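Local structure of CRISPR-associated protein, Cse1 family (Acidimicrobium ferrooxidans, 4H3T) at residues Val20-Gly25 / Ala39-Gly44; Val43-Asp48 / Gln208-Thr213; Ala55-Val60 / Ile200-Pro205; Leu359-Val364 / Arg383-Leu388. The protein probably serves as the large Cse1 subunit of the type I-E CRISPR Cascade complex, which recognises invading DNA. The protein carries 1 engineered substitution. All coordinates share one frame; numbering follows the deposited sequence. Where two conformers were deposited one is given.

In the fold
The four contacts run from a small N-terminal sheet toward the sheet built around hairpin 359-370/375-387. Contacts 1 and 2 share Val43 and Gly44, and their centres lie about 6 Å apart; strand 42-45 pairs with strand 18-22 in contact 1 and meets the start of helix 210-217 in contact 2. Contact 3, with its centre about 12 Å from that of contact 2, is nested in the chain loop that contact 2 closes, and Phe45 packs against Leu57 between the two. Contacts 3 and 4 have centres about 14 Å apart and meet within one sheet, where Ala204 O and Leu363 N, 2.8 Å apart, are probably hydrogen-bonded.

Contact 1. Residues Val20-Gly25 / Ala39-Gly44; sequences VRFRDG and AHTIVG
The Phe22 ring turns one edge to residues 39-44: Thr41 OG1 lies near the ring plane, 3.6 Å from Phe22 CE1. Ile42 CG1 meets Phe22 CE1 obliquely, also at 3.6 Å, and both side chains run alongside the ring in the same direction. The Thr41 hydroxyl is hydrogen-bonded to Leu38 O, while the ring makes a cation-pi contact with Arg26. The His40 imidazole carries Thr41 CG2 over one face, toward its rim. The Arg23 guanidinium is met at its edge, where NH1 donates to His40 O (2.9 Å) nearly along the C=O axis. A bend at chi3 (83°) leads the Arg23 chain past Thr41 O to reach that carbonyl. Thr41 O itself takes two donors, Arg23 N at 2.9 Å and a water that also accepts from Asp24 N.

Between the strands, Arg21 N gives Gly44 O an almost straight bond (2.9 Å, 170°). Val43 N reaches Arg21 O at 2.8 Å with a more bent angle of 145°. Val43 and Gly44 thus both face Arg21, a classic beta bulge in the antiparallel pairing of strands 18-22 and 42-45. The Val20 and Ile42 side chains cross at about a right angle, CB to CG2 3.8 Å. Beyond the strand, a type I turn from Phe22 to Gly25 reverses the chain toward strand 27-30. Hydrogen bonding between the segments therefore continues past the bulge, through Arg23 N to Thr41 O and Arg23 NH1 to His40 O, while Phe22, Val20 and Ile42 supply the apolar side.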
loop_
_atom_site.group_PDB
_atom_site.type_symbol
_atom_site.label_atom_id
_atom_site.label_comp_id
_atom_site.label_asym_id
_atom_site.label_seq_id
_atom_site.Cartn_x
_atom_site.Cartn_y
_atom_site.Cartn_z
ATOM N N VAL A 20 12.406 2.377 13.815
ATOM C CA VAL A 20 12.392 0.930 13.642
ATOM C C VAL A 20 12.060 0.259 14.949
ATOM O O VAL A 20 12.169 0.850 16.016
ATOM C CB VAL A 20 13.727 0.384 13.073
ATOM C CG1 VAL A 20 14.007 0.958 11.704
ATOM C CG2 VAL A 20 14.881 0.659 14.022
ATOM N N ARG A 21 11.694 -1.003 14.846
ATOM C CA ARG A 21 11.483 -1.884 15.984
ATOM C C ARG A 21 12.554 -2.984 15.931
ATOM O O ARG A 21 12.720 -3.626 14.901
ATOM C CB ARG A 21 10.084 -2.478 15.934
ATOM C CG ARG A 21 9.808 -3.507 17.037
ATOM C CD ARG A 21 8.451 -4.137 16.743
ATOM N NE ARG A 21 7.344 -3.338 17.260
ATOM C CZ ARG A 21 6.949 -3.311 18.535
ATOM N NH1 ARG A 21 7.600 -4.015 19.460
ATOM N NH2 ARG A 21 5.913 -2.564 18.898
ATOM N N PHE A 22 13.308 -3.142 17.004
ATOM C CA PHE A 22 14.395 -4.103 17.091
ATOM C C PHE A 22 13.844 -5.462 17.526
ATOM O O PHE A 22 12.778 -5.508 18.134
ATOM C CB PHE A 22 15.475 -3.606 18.051
ATOM C CG PHE A 22 16.384 -2.573 17.433
ATOM C CD1 PHE A 22 17.527 -2.958 16.751
ATOM C CD2 PHE A 22 16.089 -1.210 17.525
ATOM C CE1 PHE A 22 18.346 -2.013 16.151
ATOM C CE2 PHE A 22 16.966 -0.262 17.019
ATOM C CZ PHE A 22 18.116 -0.665 16.374
ATOM N N ARG A 23 14.547 -6.558 17.185
ATOM C CA ARG A 23 14.143 -7.927 17.566
ATOM C C ARG A 23 14.111 -8.098 19.106
ATOM O O ARG A 23 13.288 -8.848 19.601
ATOM C CB ARG A 23 15.071 -8.974 16.932
ATOM C CG ARG A 23 14.849 -9.108 15.450
ATOM C CD ARG A 23 15.982 -9.865 14.784
ATOM N NE ARG A 23 15.800 -11.307 14.900
ATOM C CZ ARG A 23 16.689 -12.225 14.529
ATOM N NH1 ARG A 23 17.853 -11.858 13.987
ATOM N NH2 ARG A 23 16.423 -13.518 14.690
ATOM N N ASP A 24 14.952 -7.362 19.869
ATOM C CA ASP A 24 14.890 -7.430 21.351
ATOM C C ASP A 24 13.748 -6.549 21.973
ATOM O O ASP A 24 13.695 -6.408 23.205
ATOM C CB ASP A 24 16.232 -7.047 21.997
ATOM C CG ASP A 24 16.709 -5.667 21.683
ATOM O OD1 ASP A 24 15.889 -4.847 21.195
ATOM O OD2 ASP A 24 17.912 -5.404 21.872
ATOM N N GLY A 25 12.925 -5.907 21.139
ATOM C CA GLY A 25 11.808 -5.093 21.601
ATOM C C GLY A 25 12.043 -3.599 21.608
ATOM O O GLY A 25 11.077 -2.851 21.691
ATOM N N ALA A 39 20.389 -4.235 9.897
ATOM C CA ALA A 39 19.164 -4.759 9.286
ATOM C C ALA A 39 18.769 -6.172 9.759
ATOM O O ALA A 39 17.595 -6.433 9.953
ATOM C CB ALA A 39 19.296 -4.750 7.775
ATOM N N HIS A 40 19.743 -7.042 10.059
ATOM C CA HIS A 40 19.479 -8.403 10.546
ATOM C C HIS A 40 19.008 -8.437 12.029
ATOM O O HIS A 40 18.609 -9.491 12.509
ATOM C CB HIS A 40 20.728 -9.263 10.374
ATOM C CG HIS A 40 21.906 -8.753 11.144
ATOM N ND1 HIS A 40 22.459 -7.508 10.881
ATOM C CD2 HIS A 40 22.550 -9.304 12.199
ATOM C CE1 HIS A 40 23.451 -7.368 11.758
ATOM N NE2 HIS A 40 23.554 -8.432 12.550
ATOM N N THR A 41 19.098 -7.309 12.756
ATOM C CA THR A 41 18.705 -7.209 14.188
ATOM C C THR A 41 17.365 -6.458 14.320
ATOM O O THR A 41 16.830 -6.318 15.419
ATOM C CB THR A 41 19.798 -6.475 15.021
ATOM O OG1 THR A 41 19.746 -5.068 14.769
ATOM C CG2 THR A 41 21.195 -7.002 14.787
ATOM N N ILE A 42 16.850 -5.945 13.197
ATOM C CA ILE A 42 15.615 -5.141 13.148
ATOM C C ILE A 42 14.485 -5.955 12.636
ATOM O O ILE A 42 14.654 -6.686 11.665
ATOM C CB ILE A 42 15.896 -3.890 12.249
ATOM C CG1 ILE A 42 16.984 -2.996 12.934
ATOM C CG2 ILE A 42 14.647 -3.116 11.935
ATOM C CD1 ILE A 42 17.576 -1.869 12.014
ATOM N N VAL A 43 13.320 -5.840 13.284
ATOM C CA VAL A 43 12.071 -6.474 12.850
ATOM C C VAL A 43 11.593 -5.780 11.590
ATOM O O VAL A 43 11.321 -6.410 10.561
ATOM C CB VAL A 43 10.968 -6.451 13.959
ATOM C CG1 VAL A 43 9.605 -6.994 13.447
ATOM C CG2 VAL A 43 11.413 -7.275 15.156
ATOM N N GLY A 44 11.515 -4.474 11.680
ATOM C CA GLY A 44 11.063 -3.643 10.582
ATOM C C GLY A 44 10.858 -2.213 10.973
ATOM O O GLY A 44 11.210 -1.800 12.078
HETATM O O HOH W 1 17.631 -6.542 18.217
#

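Contact 2. Residues Val43-Asp48 / Gln208-Thr213; sequences VGFDVD and QTLRET
Strand 42-45 passes the start of helix 210-217 at Val43 and Gly44, closest at Val43 and Thr209, whose CA atoms are 4.3 Å apart, without a direct hydrogen bond between the two segments. Instead a water bridges them: it donates to Val43 O at 2.8 Å and is hydrogen-bonded to Thr213 OG1, likewise at 2.8 Å. The side-chain contact is apolar. Leu210, with CG anti to the backbone N (chi1 -175°), brings CD1 within 4.1 Å of Phe45 CE2, the two groups crossing obliquely; Ile35 of helix 32-37 touches both side chains.

The helix start is secured within its own segment. Thr209 OG1, set by a chi1 of 71°, accepts from Glu212 N at 3.2 Å, while Glu212 OE1 turns back to take Gln208 N at 2.9 Å from above the carboxylate plane. At the first residue of the helix, Leu210 N probably bonds to Ile42 O, joining its first turn to the strand by main chain as well. A threonine N-cap whose hydroxyl accepts from the N-H three residues on is a common way to begin a helix; here the bond from Gln208 N is added to it, and the capped end docks on the edge strand of a three-stranded antiparallel sheet.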
loop_
_atom_site.group_PDB
_atom_site.type_symbol
_atom_site.label_atom_id
_atom_site.label_comp_id
_atom_site.label_asym_id
_atom_site.label_seq_id
_atom_site.Cartn_x
_atom_site.Cartn_y
_atom_site.Cartn_z
ATOM N N VAL A 43 13.320 -5.840 13.284
ATOM C CA VAL A 43 12.071 -6.474 12.850
ATOM C C VAL A 43 11.593 -5.780 11.590
ATOM O O VAL A 43 11.321 -6.410 10.561
ATOM C CB VAL A 43 10.968 -6.451 13.959
ATOM C CG1 VAL A 43 9.605 -6.994 13.447
ATOM C CG2 VAL A 43 11.413 -7.275 15.156
ATOM N N GLY A 44 11.515 -4.474 11.680
ATOM C CA GLY A 44 11.063 -3.643 10.582
ATOM C C GLY A 44 10.858 -2.213 10.973
ATOM O O GLY A 44 11.210 -1.800 12.078
ATOM N N PHE A 45 10.318 -1.450 10.021
ATOM C CA PHE A 45 9.953 -0.060 10.203
ATOM C C PHE A 45 8.919 0.062 11.280
ATOM O O PHE A 45 8.154 -0.830 11.445
ATOM C CB PHE A 45 9.414 0.552 8.907
ATOM C CG PHE A 45 10.491 0.873 7.908
ATOM C CD1 PHE A 45 11.400 1.897 8.148
ATOM C CD2 PHE A 45 10.590 0.167 6.714
ATOM C CE1 PHE A 45 12.413 2.175 7.224
ATOM C CE2 PHE A 45 11.625 0.419 5.821
ATOM C CZ PHE A 45 12.504 1.424 6.059
ATOM N N ASP A 46 8.893 1.186 12.014
ATOM C CA ASP A 46 7.938 1.409 13.079
ATOM C C ASP A 46 7.389 2.817 12.908
ATOM O O ASP A 46 7.596 3.679 13.742
ATOM C CB ASP A 46 8.669 1.206 14.400
ATOM C CG ASP A 46 7.788 1.442 15.608
ATOM O OD1 ASP A 46 6.593 1.188 15.513
ATOM O OD2 ASP A 46 8.312 1.862 16.647
ATOM N N VAL A 47 6.715 3.070 11.779
ATOM C CA VAL A 47 6.327 4.446 11.461
ATOM C C VAL A 47 4.973 4.808 12.073
ATOM O O VAL A 47 4.147 3.974 12.304
ATOM C CB VAL A 47 6.376 4.762 9.949
ATOM C CG1 VAL A 47 7.785 4.554 9.388
ATOM C CG2 VAL A 47 5.370 3.962 9.180
ATOM N N ASP A 48 4.744 6.094 12.125
ATOM C CA ASP A 48 3.671 6.829 12.757
ATOM C C ASP A 48 2.448 7.103 11.790
ATOM O O ASP A 48 1.374 7.492 12.232
ATOM C CB ASP A 48 4.315 8.215 13.236
ATOM C CG ASP A 48 5.524 8.845 12.407
ATOM O OD1 ASP A 48 5.363 10.024 11.923
ATOM O OD2 ASP A 48 6.671 8.100 12.194
ATOM N N GLN A 208 10.616 -11.449 8.332
ATOM C CA GLN A 208 10.738 -11.487 9.809
ATOM C C GLN A 208 11.785 -10.492 10.364
ATOM O O GLN A 208 11.752 -10.125 11.544
ATOM C CB GLN A 208 11.104 -12.908 10.246
ATOM C CG GLN A 208 9.884 -13.871 10.140
ATOM C CD GLN A 208 10.284 -15.318 10.318
ATOM O OE1 GLN A 208 9.964 -16.166 9.478
ATOM N NE2 GLN A 208 11.014 -15.643 11.395
ATOM N N THR A 209 12.695 -10.050 9.504
ATOM C CA THR A 209 13.636 -9.007 9.801
ATOM C C THR A 209 13.628 -8.048 8.637
ATOM O O THR A 209 13.154 -8.390 7.526
ATOM C CB THR A 209 15.036 -9.594 10.046
ATOM O OG1 THR A 209 15.533 -10.046 8.803
ATOM C CG2 THR A 209 15.071 -10.716 11.067
ATOM N N LEU A 210 14.204 -6.856 8.848
ATOM C CA LEU A 210 14.339 -5.868 7.792
ATOM C C LEU A 210 15.275 -6.345 6.719
ATOM O O LEU A 210 15.031 -6.090 5.572
ATOM C CB LEU A 210 14.850 -4.536 8.335
ATOM C CG LEU A 210 14.925 -3.388 7.327
ATOM C CD1 LEU A 210 13.559 -3.098 6.671
ATOM C CD2 LEU A 210 15.448 -2.170 7.984
ATOM N N ARG A 211 16.305 -7.101 7.069
ATOM C CA ARG A 211 17.225 -7.636 6.068
ATOM C C ARG A 211 16.495 -8.596 5.138
ATOM O O ARG A 211 16.670 -8.489 3.927
ATOM C CB ARG A 211 18.421 -8.320 6.722
ATOM C CG ARG A 211 19.384 -8.850 5.719
ATOM C CD ARG A 211 20.733 -9.121 6.343
ATOM N NE ARG A 211 21.710 -9.316 5.275
ATOM C CZ ARG A 211 21.860 -10.432 4.570
ATOM N NH1 ARG A 211 21.113 -11.500 4.830
ATOM N NH2 ARG A 211 22.743 -10.484 3.590
ATOM N N GLU A 212 15.633 -9.472 5.678
ATOM C CA GLU A 212 14.790 -10.368 4.861
ATOM C C GLU A 212 13.849 -9.594 3.971
ATOM O O GLU A 212 13.733 -9.896 2.798
ATOM C CB GLU A 212 13.920 -11.286 5.710
ATOM C CG GLU A 212 14.626 -12.368 6.465
ATOM C CD GLU A 212 13.650 -13.338 7.110
ATOM O OE1 GLU A 212 12.421 -13.245 6.852
ATOM O OE2 GLU A 212 14.125 -14.188 7.894
ATOM N N THR A 213 13.156 -8.588 4.534
ATOM C CA THR A 213 12.256 -7.704 3.780
ATOM C C THR A 213 12.975 -7.039 2.629
ATOM O O THR A 213 12.459 -6.993 1.522
ATOM C CB THR A 213 11.675 -6.627 4.713
ATOM O OG1 THR A 213 10.902 -7.298 5.706
ATOM C CG2 THR A 213 10.857 -5.559 3.983
HETATM O O HOH W 2 10.922 -5.638 7.915
#

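Contact 3. Residues Ala55-Val60 / Ile200-Pro205; sequences ALLRLV and IGFVAP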
loop_
_atom_site.group_PDB
_atom_site.type_symbol
_atom_site.label_atom_id
_atom_site.label_comp_id
_atom_site.label_asym_id
_atom_site.label_seq_id
_atom_site.Cartn_x
_atom_site.Cartn_y
_atom_site.Cartn_z
ATOM N N ALA A 55 7.166 4.710 1.250
ATOM C CA ALA A 55 8.102 5.758 0.808
ATOM C C ALA A 55 9.499 5.523 1.345
ATOM O O ALA A 55 10.473 5.543 0.560
ATOM C CB ALA A 55 7.569 7.141 1.227
ATOM N N LEU A 56 9.598 5.192 2.623
ATOM C CA LEU A 56 10.900 4.942 3.260
ATOM C C LEU A 56 11.466 3.578 2.813
ATOM O O LEU A 56 12.653 3.475 2.595
ATOM C CB LEU A 56 10.790 4.988 4.774
ATOM C CG LEU A 56 10.498 6.411 5.408
ATOM C CD1 LEU A 56 10.281 6.265 6.895
ATOM C CD2 LEU A 56 11.591 7.396 5.009
ATOM N N LEU A 57 10.617 2.589 2.575
ATOM C CA LEU A 57 11.078 1.265 2.103
ATOM C C LEU A 57 11.700 1.405 0.731
ATOM O O LEU A 57 12.793 0.907 0.516
ATOM C CB LEU A 57 9.958 0.239 2.079
ATOM C CG LEU A 57 10.297 -1.157 1.450
ATOM C CD1 LEU A 57 11.395 -1.856 2.221
ATOM C CD2 LEU A 57 9.098 -2.013 1.389
ATOM N N ARG A 58 11.024 2.115 -0.195
ATOM C CA ARG A 58 11.555 2.325 -1.539
ATOM C C ARG A 58 12.830 3.146 -1.536
ATOM O O ARG A 58 13.745 2.819 -2.262
ATOM C CB ARG A 58 10.509 2.919 -2.453
ATOM C CG ARG A 58 9.467 1.877 -2.742
ATOM C CD ARG A 58 8.193 2.388 -3.263
ATOM N NE ARG A 58 8.283 2.998 -4.586
ATOM C CZ ARG A 58 7.887 2.468 -5.735
ATOM N NH1 ARG A 58 7.523 1.192 -5.797
ATOM N NH2 ARG A 58 7.890 3.196 -6.841
ATOM N N LEU A 59 12.953 4.122 -0.655
ATOM C CA LEU A 59 14.207 4.872 -0.530
ATOM C C LEU A 59 15.360 3.948 -0.158
ATOM O O LEU A 59 16.471 4.020 -0.698
ATOM C CB LEU A 59 14.060 5.965 0.554
ATOM C CG LEU A 59 15.410 6.623 1.021
ATOM C CD1 LEU A 59 15.940 7.422 -0.065
ATOM C CD2 LEU A 59 15.181 7.570 2.218
ATOM N N VAL A 60 15.124 3.143 0.857
ATOM C CA VAL A 60 16.116 2.202 1.380
ATOM C C VAL A 60 16.447 1.109 0.329
ATOM O O VAL A 60 17.619 0.749 0.187
ATOM C CB VAL A 60 15.712 1.616 2.771
ATOM C CG1 VAL A 60 16.682 0.552 3.238
ATOM C CG2 VAL A 60 15.718 2.737 3.799
ATOM N N ILE A 200 -0.337 4.772 -7.613
ATOM C CA ILE A 200 -0.292 3.302 -7.749
ATOM C C ILE A 200 -0.927 2.598 -6.520
ATOM O O ILE A 200 -0.991 3.146 -5.413
ATOM C CB ILE A 200 1.122 2.706 -8.013
ATOM C CG1 ILE A 200 2.129 2.986 -6.874
ATOM C CG2 ILE A 200 1.681 3.187 -9.342
ATOM C CD1 ILE A 200 3.222 2.016 -6.746
ATOM N N GLY A 201 -1.324 1.371 -6.751
ATOM C CA GLY A 201 -1.702 0.426 -5.709
ATOM C C GLY A 201 -0.411 -0.265 -5.286
ATOM O O GLY A 201 0.146 -1.049 -6.040
ATOM N N PHE A 202 0.115 0.041 -4.082
ATOM C CA PHE A 202 1.416 -0.509 -3.621
ATOM C C PHE A 202 1.245 -1.826 -2.890
ATOM O O PHE A 202 0.322 -1.971 -2.098
ATOM C CB PHE A 202 2.071 0.499 -2.736
ATOM C CG PHE A 202 3.334 0.046 -2.025
ATOM C CD1 PHE A 202 4.586 0.205 -2.612
ATOM C CD2 PHE A 202 3.263 -0.611 -0.804
ATOM C CE1 PHE A 202 5.736 -0.264 -1.963
ATOM C CE2 PHE A 202 4.395 -1.019 -0.149
ATOM C CZ PHE A 202 5.624 -0.866 -0.735
ATOM N N VAL A 203 2.087 -2.797 -3.207
ATOM C CA VAL A 203 2.126 -4.082 -2.543
ATOM C C VAL A 203 3.590 -4.480 -2.401
ATOM O O VAL A 203 4.331 -4.397 -3.360
ATOM C CB VAL A 203 1.265 -5.198 -3.196
ATOM C CG1 VAL A 203 1.677 -5.481 -4.654
ATOM C CG2 VAL A 203 1.357 -6.491 -2.368
ATOM N N ALA A 204 3.988 -4.939 -1.235
ATOM C CA ALA A 204 5.369 -5.384 -1.007
ATOM C C ALA A 204 5.391 -6.440 0.098
ATOM O O ALA A 204 4.647 -6.363 1.086
ATOM C CB ALA A 204 6.276 -4.219 -0.641
ATOM N N PRO A 205 6.219 -7.471 -0.078
ATOM C CA PRO A 205 6.328 -8.472 0.971
ATOM C C PRO A 205 7.203 -7.987 2.126
ATOM O O PRO A 205 8.178 -7.234 1.962
ATOM C CB PRO A 205 7.000 -9.653 0.252
ATOM C CG PRO A 205 7.920 -8.951 -0.723
ATOM C CD PRO A 205 7.107 -7.797 -1.223
#
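Ile200, the first residue to leave the preceding helix, opens the contact: its CD1 lies 4.5 Å from Arg58 NH1, approaching the guanidinium obliquely. Past Gly201 the chain enters strand 202-206, and Phe202 carries the largest share of its side of the contact. With CG anti to the backbone N (chi1 173°), the ring reaches across to helix 52-68 and meets Arg58 tip to tip. Phe202 CE1 sits 3.8 Å from Arg58 CD, on the aliphatic part of the arginine, and the guanidinium and ring planes stand 76° apart, so the two do not stack flat. At the ring edge, near its plane, Leu57 CD2 comes to 4.2 Å from Phe202 CZ. Two residues on, Ala204 CB points to the same side of the strand and receives Leu57 CD2 at 4.1 Å, so that one methyl of Leu57 spans both residues.

No hydrogen bond links the segments, and the helix and strand axes pass 11.1 Å apart, a spacing filled by side chains. The buried Arg58 head finds its polar partners elsewhere, with NH1 in a salt bridge to Asp298 and a hydrogen bond to His300, whose ring also meets Phe202. Arg58 thus serves two environments: its methylene chain joins the apolar packing, while the Asp298 carboxylate probably offsets the buried charge of the guanidinium.

Contact 4. Residues Leu359-Val364 / Arg383-Leu388; sequences LVSLLV and RLDTPL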
loop_
_atom_site.group_PDB
_atom_site.type_symbol
_atom_site.label_atom_id
_atom_site.label_comp_id
_atom_site.label_asym_id
_atom_site.label_seq_id
_atom_site.Cartn_x
_atom_site.Cartn_y
_atom_site.Cartn_z
ATOM N N LEU A 359 5.841 -18.166 4.432
ATOM C CA LEU A 359 4.928 -17.046 4.478
ATOM C C LEU A 359 5.646 -15.734 4.383
ATOM O O LEU A 359 6.822 -15.622 4.732
ATOM C CB LEU A 359 4.140 -16.997 5.801
ATOM C CG LEU A 359 3.343 -18.250 6.171
ATOM C CD1 LEU A 359 3.647 -18.652 7.587
ATOM C CD2 LEU A 359 1.852 -17.985 6.022
ATOM N N VAL A 360 4.918 -14.758 3.883
ATOM C CA VAL A 360 5.330 -13.335 3.851
ATOM C C VAL A 360 4.155 -12.557 4.286
ATOM O O VAL A 360 3.009 -12.966 4.052
ATOM C CB VAL A 360 5.874 -12.826 2.507
ATOM C CG1 VAL A 360 7.227 -13.459 2.194
ATOM C CG2 VAL A 360 4.873 -13.033 1.374
ATOM N N SER A 361 4.411 -11.391 4.833
ATOM C CA SER A 361 3.351 -10.486 5.188
ATOM C C SER A 361 3.276 -9.416 4.072
ATOM O O SER A 361 4.238 -8.646 3.879
ATOM C CB SER A 361 3.671 -9.893 6.549
ATOM O OG SER A 361 2.774 -8.837 6.824
ATOM N N LEU A 362 2.149 -9.358 3.351
ATOM C CA LEU A 362 2.026 -8.431 2.245
ATOM C C LEU A 362 1.504 -7.115 2.748
ATOM O O LEU A 362 0.418 -7.069 3.282
ATOM C CB LEU A 362 1.083 -8.988 1.161
ATOM C CG LEU A 362 1.510 -10.257 0.495
ATOM C CD1 LEU A 362 0.515 -10.635 -0.533
ATOM C CD2 LEU A 362 2.961 -10.136 -0.127
ATOM N N LEU A 363 2.273 -6.061 2.575
ATOM C CA LEU A 363 1.877 -4.706 2.939
ATOM C C LEU A 363 1.183 -4.133 1.746
ATOM O O LEU A 363 1.776 -4.094 0.691
ATOM C CB LEU A 363 3.110 -3.880 3.295
ATOM C CG LEU A 363 2.924 -2.348 3.500
ATOM C CD1 LEU A 363 1.903 -2.023 4.575
ATOM C CD2 LEU A 363 4.231 -1.730 3.823
ATOM N N VAL A 364 -0.047 -3.662 1.889
ATOM C CA VAL A 364 -0.780 -3.043 0.792
ATOM C C VAL A 364 -1.169 -1.643 1.145
ATOM O O VAL A 364 -1.780 -1.429 2.211
ATOM C CB VAL A 364 -2.046 -3.967 0.598
ATOM C CG1 VAL A 364 -3.054 -3.416 -0.356
ATOM C CG2 VAL A 364 -1.642 -5.376 0.174
ATOM N N ARG A 383 -2.030 -5.253 6.071
ATOM C CA ARG A 383 -1.070 -6.307 6.097
ATOM C C ARG A 383 -1.804 -7.636 6.044
ATOM O O ARG A 383 -2.822 -7.804 6.731
ATOM C CB ARG A 383 -0.224 -6.177 7.375
ATOM C CG ARG A 383 0.180 -4.730 7.640
ATOM C CD ARG A 383 1.234 -4.581 8.716
ATOM N NE ARG A 383 2.564 -4.589 8.140
ATOM C CZ ARG A 383 3.331 -3.531 7.899
ATOM N NH1 ARG A 383 4.533 -3.692 7.370
ATOM N NH2 ARG A 383 2.910 -2.300 8.207
ATOM N N LEU A 384 -1.355 -8.540 5.157
ATOM C CA LEU A 384 -1.957 -9.837 5.039
ATOM C C LEU A 384 -0.875 -10.908 5.076
ATOM O O LEU A 384 -0.054 -10.969 4.173
ATOM C CB LEU A 384 -2.773 -9.909 3.742
ATOM C CG LEU A 384 -3.597 -11.200 3.554
ATOM C CD1 LEU A 384 -4.686 -11.389 4.669
ATOM C CD2 LEU A 384 -4.207 -11.255 2.184
ATOM N N ASP A 385 -0.927 -11.799 6.059
ATOM C CA ASP A 385 -0.021 -12.962 6.135
ATOM C C ASP A 385 -0.407 -14.003 5.063
ATOM O O ASP A 385 -1.526 -14.561 5.063
ATOM C CB ASP A 385 -0.026 -13.569 7.550
ATOM C CG ASP A 385 0.717 -12.733 8.615
ATOM O OD1 ASP A 385 1.703 -12.043 8.259
ATOM O OD2 ASP A 385 0.376 -12.855 9.824
ATOM N N THR A 386 0.456 -14.129 4.056
ATOM C CA THR A 386 0.184 -14.892 2.866
ATOM C C THR A 386 1.225 -16.027 2.598
ATOM O O THR A 386 2.423 -15.743 2.364
ATOM C CB THR A 386 0.101 -13.934 1.629
ATOM O OG1 THR A 386 -0.833 -12.867 1.907
ATOM C CG2 THR A 386 -0.406 -14.667 0.380
ATOM N N PRO A 387 0.730 -17.276 2.476
ATOM C CA PRO A 387 1.619 -18.387 2.116
ATOM C C PRO A 387 2.151 -18.259 0.720
ATOM O O PRO A 387 1.407 -17.842 -0.213
ATOM C CB PRO A 387 0.693 -19.621 2.166
ATOM C CG PRO A 387 -0.445 -19.217 2.948
ATOM C CD PRO A 387 -0.639 -17.775 2.746
ATOM N N LEU A 388 3.419 -18.632 0.541
ATOM C CA LEU A 388 3.966 -18.662 -0.806
ATOM C C LEU A 388 3.189 -19.677 -1.645
ATOM O O LEU A 388 3.031 -19.485 -2.841
ATOM C CB LEU A 388 5.474 -19.000 -0.814
ATOM C CG LEU A 388 6.359 -17.797 -0.825
ATOM C CD1 LEU A 388 6.109 -16.955 0.389
ATOM C CD2 LEU A 388 7.851 -18.204 -0.974
#
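Four backbone bonds tie the two strands. In the first hydrogen-bonded pair Val360 N donates to Thr386 O at 3.1 Å, from above the carbonyl plane, and Thr386 N returns a straighter bond to Val360 O at 2.8 Å, nearly along the C=O axis. In the next, Leu384 N approaches Leu362 O on a lone pair at 3.0 Å, while Leu362 N donates to Leu384 O at 2.9 Å, from above the carbonyl plane. Leu384 O is gripped twice, since Thr386 OG1 of its own strand also donates to it, at 3.1 Å and from well above the carbonyl plane. Thr386 OG1, anti to its carbonyl carbon (chi1 -52°), thereby presents itself to Leu362 CD1, 3.6 Å away, the two side chains crossing at about a right angle.

The strands are the arms of the hairpin 359-370/375-387, and strand 202-206 completes a three-stranded antiparallel sheet on the other side of 359-370. There Ser361 and Leu363 direct their own backbone groups to Val206 and Ala204. Helix 445-473 packs against strand 375-387, and its Arg468 donates to Arg383 O.

On the face bearing Ser361, Leu363, Arg383 and Asp385, Leu363 CD1 lies over one face of the Arg383 guanidinium, 3.8 Å from NH2, the two chains running side by side. The charge of Arg383 is met by Glu53 of helix 52-68, which forms a salt bridge with NH1. Asp385 OD1 comes to 3.4 Å from Ser361 CB. Farther along, Leu359 CD2 rests against Pro387 CG. On the opposite face, with Leu362 and Thr386, Val360 CG1 touches Leu388 CD1 where the side chains cross.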